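Local coordinates for cell divisionFtsK/SpoIIIE (Thermomonospora curvata, PDB 4NH0), which forms the multi-domain ATPase motor of the type VII (ESX) secretion system, which exports proteins such as EsxA and EsxB, and may be its translocase subunit, at residues Asp1045-Met1049 against Ile1076-Met1080; Met1080-Arg1085 against Asn1108-Leu1114. All blocks are in the same frame, centred on the assembly; numbering follows the deposited sequence.

Interaction 1 (Asp1045-Met1049 against Ile1076-Met1080)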
ATOM      1  N   ASP A1045      18.512  39.855  35.186  1.00 54.80           N
ATOM      2  CA  ASP A1045      18.948  39.451  33.858  1.00 63.92           C
ATOM      3  C   ASP A1045      20.450  39.194  33.867  1.00 71.02           C
ATOM      4  O   ASP A1045      21.189  39.853  34.600  1.00 84.60           O
ATOM      5  CB  ASP A1045      18.591  40.521  32.824  1.00 66.76           C
ATOM      6  CG  ASP A1045      18.629  39.996  31.400  1.00 65.43           C
ATOM      7  OD1 ASP A1045      19.216  38.920  31.170  1.00 69.18           O
ATOM      8  OD2 ASP A1045      18.073  40.666  30.506  1.00 77.99           O
ATOM      9  N   ASP A1046      20.888  38.239  33.049  1.00 67.84           N
ATOM     10  CA  ASP A1046      22.292  37.845  32.975  1.00 65.44           C
ATOM     11  C   ASP A1046      22.827  37.458  34.351  1.00 67.85           C
ATOM     12  O   ASP A1046      23.716  38.115  34.890  1.00 87.51           O
ATOM     13  CB  ASP A1046      23.138  38.970  32.372  1.00 71.21           C
ATOM     14  CG  ASP A1046      22.732  39.304  30.953  1.00 69.46           C
ATOM     15  OD1 ASP A1046      22.574  38.367  30.143  1.00 63.64           O
ATOM     16  OD2 ASP A1046      22.567  40.503  30.645  1.00 82.16           O
ATOM     17  N   TYR A1047      22.277  36.386  34.909  1.00 72.05           N
ATOM     18  CA  TYR A1047      22.623  35.948  36.256  1.00 69.60           C
ATOM     19  C   TYR A1047      24.051  35.420  36.347  1.00 75.71           C
ATOM     20  O   TYR A1047      24.653  35.429  37.419  1.00 88.55           O
ATOM     21  CB  TYR A1047      21.639  34.875  36.727  1.00 58.28           C
ATOM     22  CG  TYR A1047      21.889  34.374  38.132  1.00 65.10           C
ATOM     23  CD1 TYR A1047      21.476  35.106  39.235  1.00 56.14           C
ATOM     24  CD2 TYR A1047      22.529  33.163  38.353  1.00 79.31           C
ATOM     25  CE1 TYR A1047      21.700  34.652  40.520  1.00 63.63           C
ATOM     26  CE2 TYR A1047      22.757  32.700  39.634  1.00 77.84           C
ATOM     27  CZ  TYR A1047      22.340  33.448  40.714  1.00 76.62           C
ATOM     28  OH  TYR A1047      22.566  32.989  41.991  1.00 75.25           O
ATOM     29  N   GLU A1048      24.593  34.962  35.223  1.00 73.84           N
ATOM     30  CA  GLU A1048      25.944  34.417  35.210  1.00 70.01           C
ATOM     31  C   GLU A1048      26.978  35.509  35.461  1.00 77.53           C
ATOM     32  O   GLU A1048      28.092  35.232  35.901  1.00 79.05           O
ATOM     33  CB  GLU A1048      26.233  33.713  33.880  1.00 70.72           C
ATOM     34  CG  GLU A1048      26.474  34.644  32.699  1.00 81.88           C
ATOM     35  CD  GLU A1048      25.194  35.199  32.105  1.00 88.54           C
ATOM     36  OE1 GLU A1048      24.106  34.910  32.645  1.00 94.34           O
ATOM     37  OE2 GLU A1048      25.277  35.919  31.090  1.00 83.03           O
ATOM     38  N   MET A1049      26.597  36.754  35.189  1.00 80.59           N
ATOM     39  CA  MET A1049      27.491  37.889  35.369  1.00 72.73           C
ATOM     40  C   MET A1049      27.341  38.503  36.757  1.00 81.38           C
ATOM     41  O   MET A1049      28.130  39.360  37.153  1.00 99.89           O
ATOM     42  CB  MET A1049      27.231  38.947  34.297  1.00 71.96           C
ATOM     43  CG  MET A1049      27.612  38.514  32.892  1.00 72.08           C
ATOM     44  SD  MET A1049      26.798  39.504  31.625  1.00127.06           S
ATOM     45  CE  MET A1049      27.225  41.158  32.161  1.00 88.32           C
ATOM     46  N   ILE A1076      14.600  35.091  37.070  1.00 51.19           N
ATOM     47  CA  ILE A1076      16.020  35.034  36.747  1.00 54.15           C
ATOM     48  C   ILE A1076      16.295  34.481  35.351  1.00 64.21           C
ATOM     49  O   ILE A1076      15.692  33.495  34.933  1.00 59.38           O
ATOM     50  CB  ILE A1076      16.774  34.171  37.783  1.00 47.54           C
ATOM     51  CG1 ILE A1076      16.583  34.734  39.191  1.00 58.06           C
ATOM     52  CG2 ILE A1076      18.249  34.086  37.454  1.00 57.64           C
ATOM     53  CD1 ILE A1076      17.235  33.904  40.268  1.00 53.12           C
ATOM     54  N   ALA A1077      17.208  35.132  34.635  1.00 65.57           N
ATOM     55  CA  ALA A1077      17.694  34.629  33.357  1.00 53.03           C
ATOM     56  C   ALA A1077      19.200  34.404  33.419  1.00 68.01           C
ATOM     57  O   ALA A1077      19.942  35.261  33.897  1.00 82.25           O
ATOM     58  CB  ALA A1077      17.352  35.587  32.239  1.00 58.38           C
ATOM     59  N   ARG A1078      19.651  33.253  32.932  1.00 70.79           N
ATOM     60  CA  ARG A1078      21.071  32.933  32.948  1.00 70.34           C
ATOM     61  C   ARG A1078      21.530  32.376  31.607  1.00 71.70           C
ATOM     62  O   ARG A1078      20.778  31.683  30.924  1.00 69.42           O
ATOM     63  CB  ARG A1078      21.384  31.932  34.062  1.00 70.14           C
ATOM     64  CG  ARG A1078      22.870  31.734  34.305  1.00 74.27           C
ATOM     65  CD  ARG A1078      23.146  30.586  35.256  1.00 67.55           C
ATOM     66  NE  ARG A1078      24.579  30.417  35.477  1.00 76.53           N
ATOM     67  CZ  ARG A1078      25.429  29.990  34.549  1.00 75.02           C
ATOM     68  NH1 ARG A1078      24.992  29.687  33.335  1.00 80.68           N
ATOM     69  NH2 ARG A1078      26.717  29.866  34.833  1.00 77.00           N
ATOM     70  N   SER A1079      22.770  32.682  31.235  1.00 73.74           N
ATOM     71  CA  SER A1079      23.350  32.162  30.004  1.00 73.30           C
ATOM     72  C   SER A1079      23.499  30.649  30.068  1.00 76.45           C
ATOM     73  O   SER A1079      23.301  30.037  31.117  1.00 67.66           O
ATOM     74  CB  SER A1079      24.707  32.809  29.728  1.00 85.70           C
ATOM     75  OG  SER A1079      25.271  32.310  28.528  1.00 95.75           O
ATOM     76  N   MET A1080      23.861  30.050  28.940  1.00 76.81           N
ATOM     77  CA  MET A1080      23.939  28.600  28.842  1.00 72.41           C
ATOM     78  C   MET A1080      25.256  28.053  29.381  1.00 87.94           C
ATOM     79  O   MET A1080      25.299  26.960  29.946  1.00 87.48           O
ATOM     80  CB  MET A1080      23.752  28.164  27.391  1.00 85.72           C
ATOM     81  CG  MET A1080      23.510  26.685  27.236  1.00 97.86           C
ATOM     82  SD  MET A1080      22.109  26.156  28.231  1.00 74.12           S
ATOM     83  CE  MET A1080      22.399  24.396  28.268  1.00 87.04           C
TER
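Y1047 packs on I1076 and R1078, and E1048 on R1078 and S1079. The backbone N of Y1047 gives a hydrogen bond of 2.8 Å to A1077 O, in the carbonyl plane. The Y1047 side chain leaves with CG anti to the backbone N (chi1 -179°). This puts CB against I1076 CG2 at 3.6 Å. The methyl lies oblique to the ring, while R1078 CD sits at the ring edge, 4.1 Å from Y1047 CD2. The ring and guanidinium planes are turned 55° apart, so they do not stack.

E1048 packs on the same arginine. Its CB stands over the centre of one guanidinium face, 3.8 Å above the plane. The chain then bends at chi2 (-79°) and carries the carboxylate to the backbone of S1079. S1079 N bonds E1048 OE1 at 3.0 Å, from well above the carboxylate plane. E1048 makes no salt bridge with R1078, whose NH1 bonds to G1081 O and weakly to S1079 O.

D1045 OD2 bonds to S955 of the ATP-binding loop, and D1046 OD2 bonds to S982. D1046 also touches the bound ATP. D1045 and D1046 lie where strand 1039-1045 gives way to the loop, a place consistent with the Walker B position of a P-loop NTPase, here in the third FtsK domain.

Interaction 2 (Met1080-Arg1085 against Asn1108-Leu1114)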
ATOM      1  N   MET A1080      23.861  30.050  28.940  1.00 76.81           N
ATOM      2  CA  MET A1080      23.939  28.600  28.842  1.00 72.41           C
ATOM      3  C   MET A1080      25.256  28.053  29.381  1.00 87.94           C
ATOM      4  O   MET A1080      25.299  26.960  29.946  1.00 87.48           O
ATOM      5  CB  MET A1080      23.752  28.164  27.391  1.00 85.72           C
ATOM      6  CG  MET A1080      23.510  26.685  27.236  1.00 97.86           C
ATOM      7  SD  MET A1080      22.109  26.156  28.231  1.00 74.12           S
ATOM      8  CE  MET A1080      22.399  24.396  28.268  1.00 87.04           C
ATOM      9  N   GLY A1081      26.327  28.819  29.206  1.00 94.80           N
ATOM     10  CA  GLY A1081      27.658  28.385  29.596  1.00 86.04           C
ATOM     11  C   GLY A1081      27.815  28.089  31.074  1.00 67.63           C
ATOM     12  O   GLY A1081      27.618  28.960  31.919  1.00 73.18           O
ATOM     13  N   GLY A1082      28.174  26.847  31.384  1.00 79.48           N
ATOM     14  CA  GLY A1082      28.415  26.438  32.755  1.00 94.58           C
ATOM     15  C   GLY A1082      27.170  26.451  33.619  1.00 81.25           C
ATOM     16  O   GLY A1082      27.259  26.491  34.847  1.00 89.27           O
ATOM     17  N   ALA A1083      26.007  26.419  32.978  1.00 73.46           N
ATOM     18  CA  ALA A1083      24.741  26.431  33.695  1.00 73.51           C
ATOM     19  C   ALA A1083      24.555  25.153  34.503  1.00 81.26           C
ATOM     20  O   ALA A1083      24.043  25.189  35.620  1.00 78.61           O
ATOM     21  CB  ALA A1083      23.586  26.615  32.727  1.00 74.30           C
ATOM     22  N   GLY A1084      24.982  24.031  33.934  1.00 77.52           N
ATOM     23  CA  GLY A1084      24.839  22.735  34.574  1.00 66.15           C
ATOM     24  C   GLY A1084      25.495  22.657  35.939  1.00 79.99           C
ATOM     25  O   GLY A1084      24.966  22.029  36.856  1.00 68.28           O
ATOM     26  N   ARG A1085      26.649  23.299  36.072  1.00 84.18           N
ATOM     27  CA  ARG A1085      27.375  23.312  37.335  1.00 83.93           C
ATOM     28  C   ARG A1085      26.826  24.399  38.252  1.00 78.23           C
ATOM     29  O   ARG A1085      27.071  24.393  39.457  1.00 78.67           O
ATOM     30  CB  ARG A1085      28.870  23.521  37.086  1.00 90.61           C
ATOM     31  CG  ARG A1085      29.765  23.208  38.276  1.00 91.26           C
ATOM     32  CD  ARG A1085      31.230  23.319  37.888  1.00107.04           C
ATOM     33  NE  ARG A1085      32.110  23.410  39.050  1.00117.64           N
ATOM     34  CZ  ARG A1085      32.838  22.402  39.518  1.00132.46           C
ATOM     35  NH1 ARG A1085      32.796  21.220  38.923  1.00125.58           N
ATOM     36  NH2 ARG A1085      33.612  22.579  40.579  1.00136.32           N
ATOM     37  N   ASN A1108      23.343  23.527  24.532  1.00 84.60           N
ATOM     38  CA  ASN A1108      23.991  22.281  24.154  1.00 91.60           C
ATOM     39  C   ASN A1108      23.885  21.242  25.263  1.00 93.73           C
ATOM     40  O   ASN A1108      23.575  21.564  26.409  1.00 97.19           O
ATOM     41  CB  ASN A1108      25.455  22.520  23.784  1.00 95.99           C
ATOM     42  CG  ASN A1108      26.258  23.097  24.927  1.00101.61           C
ATOM     43  OD1 ASN A1108      25.719  23.779  25.799  1.00111.69           O
ATOM     44  ND2 ASN A1108      27.558  22.831  24.927  1.00100.85           N
ATOM     45  N   LYS A1109      24.157  19.995  24.902  1.00 79.56           N
ATOM     46  CA  LYS A1109      23.902  18.845  25.760  1.00 83.92           C
ATOM     47  C   LYS A1109      25.047  18.630  26.740  1.00 86.11           C
ATOM     48  O   LYS A1109      24.950  17.810  27.655  1.00 84.09           O
ATOM     49  CB  LYS A1109      23.676  17.572  24.924  1.00 84.73           C
ATOM     50  CG  LYS A1109      22.786  17.716  23.672  1.00104.92           C
ATOM     51  CD  LYS A1109      23.441  18.481  22.516  1.00109.05           C
ATOM     52  CE  LYS A1109      22.651  18.370  21.225  1.00104.32           C
ATOM     53  NZ  LYS A1109      23.051  19.449  20.275  1.00 98.75           N
ATOM     54  N   ASP A1110      26.128  19.378  26.541  1.00 97.27           N
ATOM     55  CA  ASP A1110      27.295  19.304  27.409  1.00 92.17           C
ATOM     56  C   ASP A1110      26.947  19.706  28.838  1.00 80.16           C
ATOM     57  O   ASP A1110      27.593  19.271  29.791  1.00 87.26           O
ATOM     58  CB  ASP A1110      28.414  20.200  26.877  1.00 97.63           C
ATOM     59  CG  ASP A1110      29.028  19.671  25.596  1.00117.30           C
ATOM     60  OD1 ASP A1110      28.826  18.479  25.282  1.00127.45           O
ATOM     61  OD2 ASP A1110      29.718  20.449  24.903  1.00117.08           O
ATOM     62  N   GLU A1111      25.924  20.542  28.979  1.00 81.84           N
ATOM     63  CA  GLU A1111      25.514  21.040  30.283  1.00 74.02           C
ATOM     64  C   GLU A1111      24.574  20.066  30.984  1.00 76.29           C
ATOM     65  O   GLU A1111      24.225  20.259  32.148  1.00 68.94           O
ATOM     66  CB  GLU A1111      24.847  22.407  30.142  1.00 69.85           C
ATOM     67  CG  GLU A1111      25.717  23.456  29.471  1.00 82.32           C
ATOM     68  CD  GLU A1111      26.801  23.990  30.383  1.00 85.13           C
ATOM     69  OE1 GLU A1111      26.706  23.779  31.610  1.00 81.19           O
ATOM     70  OE2 GLU A1111      27.751  24.621  29.874  1.00 87.77           O
ATOM     71  N   GLY A1112      24.164  19.023  30.271  1.00 82.56           N
ATOM     72  CA  GLY A1112      23.286  18.012  30.833  1.00 81.34           C
ATOM     73  C   GLY A1112      21.896  18.538  31.136  1.00 76.88           C
ATOM     74  O   GLY A1112      21.556  19.659  30.764  1.00 80.39           O
ATOM     75  N   ILE A1113      21.093  17.725  31.816  1.00 66.32           N
ATOM     76  CA  ILE A1113      19.736  18.115  32.175  1.00 64.89           C
ATOM     77  C   ILE A1113      19.734  19.287  33.147  1.00 69.25           C
ATOM     78  O   ILE A1113      20.272  19.195  34.249  1.00 58.93           O
ATOM     79  CB  ILE A1113      18.955  16.945  32.803  1.00 58.88           C
ATOM     80  CG1 ILE A1113      18.619  15.898  31.741  1.00 69.02           C
ATOM     81  CG2 ILE A1113      17.678  17.443  33.456  1.00 61.80           C
ATOM     82  CD1 ILE A1113      17.770  14.756  32.257  1.00 82.13           C
ATOM     83  N   LEU A1114      19.128  20.392  32.726  1.00 67.74           N
ATOM     84  CA  LEU A1114      18.977  21.557  33.584  1.00 59.56           C
ATOM     85  C   LEU A1114      17.634  21.507  34.293  1.00 66.06           C
ATOM     86  O   LEU A1114      17.566  21.482  35.520  1.00 61.83           O
ATOM     87  CB  LEU A1114      19.102  22.844  32.774  1.00 51.44           C
ATOM     88  CG  LEU A1114      20.437  23.057  32.062  1.00 47.74           C
ATOM     89  CD1 LEU A1114      20.453  24.391  31.346  1.00 54.42           C
ATOM     90  CD2 LEU A1114      21.575  22.970  33.054  1.00 60.19           C
TER
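E1111 binds the backbone of the loop with both carboxylate oxygens, at G1082 in the turn M1080-A1083 and at G1084 just after it. G1082 N bonds E1111 OE2 at 2.7 Å, approaching from above the carboxylate plane. G1084 N bonds E1111 OE1 at 2.9 Å, on the anti side, 28° out of that plane. The E1111 chain bends at chi2 (-75°), which turns the carboxylate toward these two amides. The paired bonds should limit its rotation. A1083 N is also near OE1, but the angle is poor. It bonds instead to M1080 O, closing a type II beta turn.

The tight part lies beside this grip. M1080 bends at chi2 (55°), and its CE ends between N1108 O and L1114 CD1, each at 3.6 Å. The same methyl is 3.7 Å from both CB and CG of E1111, so it packs along the aliphatic part of the glutamate. L1114 divides its branches. CD1 meets the methionine, while CD2 lies 3.6 Å from G1084 CA. The backbones come close here because G1084 has no side chain; its CA also makes a CA-H...O contact with E1111 O. M1080, A1083 and L1114 are buried.

On the loose side G1081 and G1082 are exposed, although G1082 N is bonded to E1111. The N1108 side chain lies at the margin, with OD1 3.9 Å from M1080 CG.

The first loop runs from strand 1072-1078 to helix 1090-1097. The second lies between strands 1102-1104 and 1127-1132. A1083 and L1114 both pack on F947 of strand 944-947, and L1114 O accepts a hydrogen bond from K1096 in helix 1090-1097.

Overall arrangement
Both contacts belong to the third FtsK domain and use strand 1072-1078 or the loop that follows it. Interaction 1 takes the last part of the strand, interaction 2 the loop, and they share M1080. Their centres are 13 Å apart, and R1078 NH1 packs against A1083 CA between them. Interaction 1 is mostly buried, joins the ends of neighbouring parallel strands and reaches the ATP site through D1046. Interaction 2 is only partly buried and joins two loops further from the nucleotide. Each uses a glutamate to bind backbone amides, with one bond in interaction 1 and two in interaction 2. Aromatic and guanidinium packing marks the first, methionine and leucine packing the second.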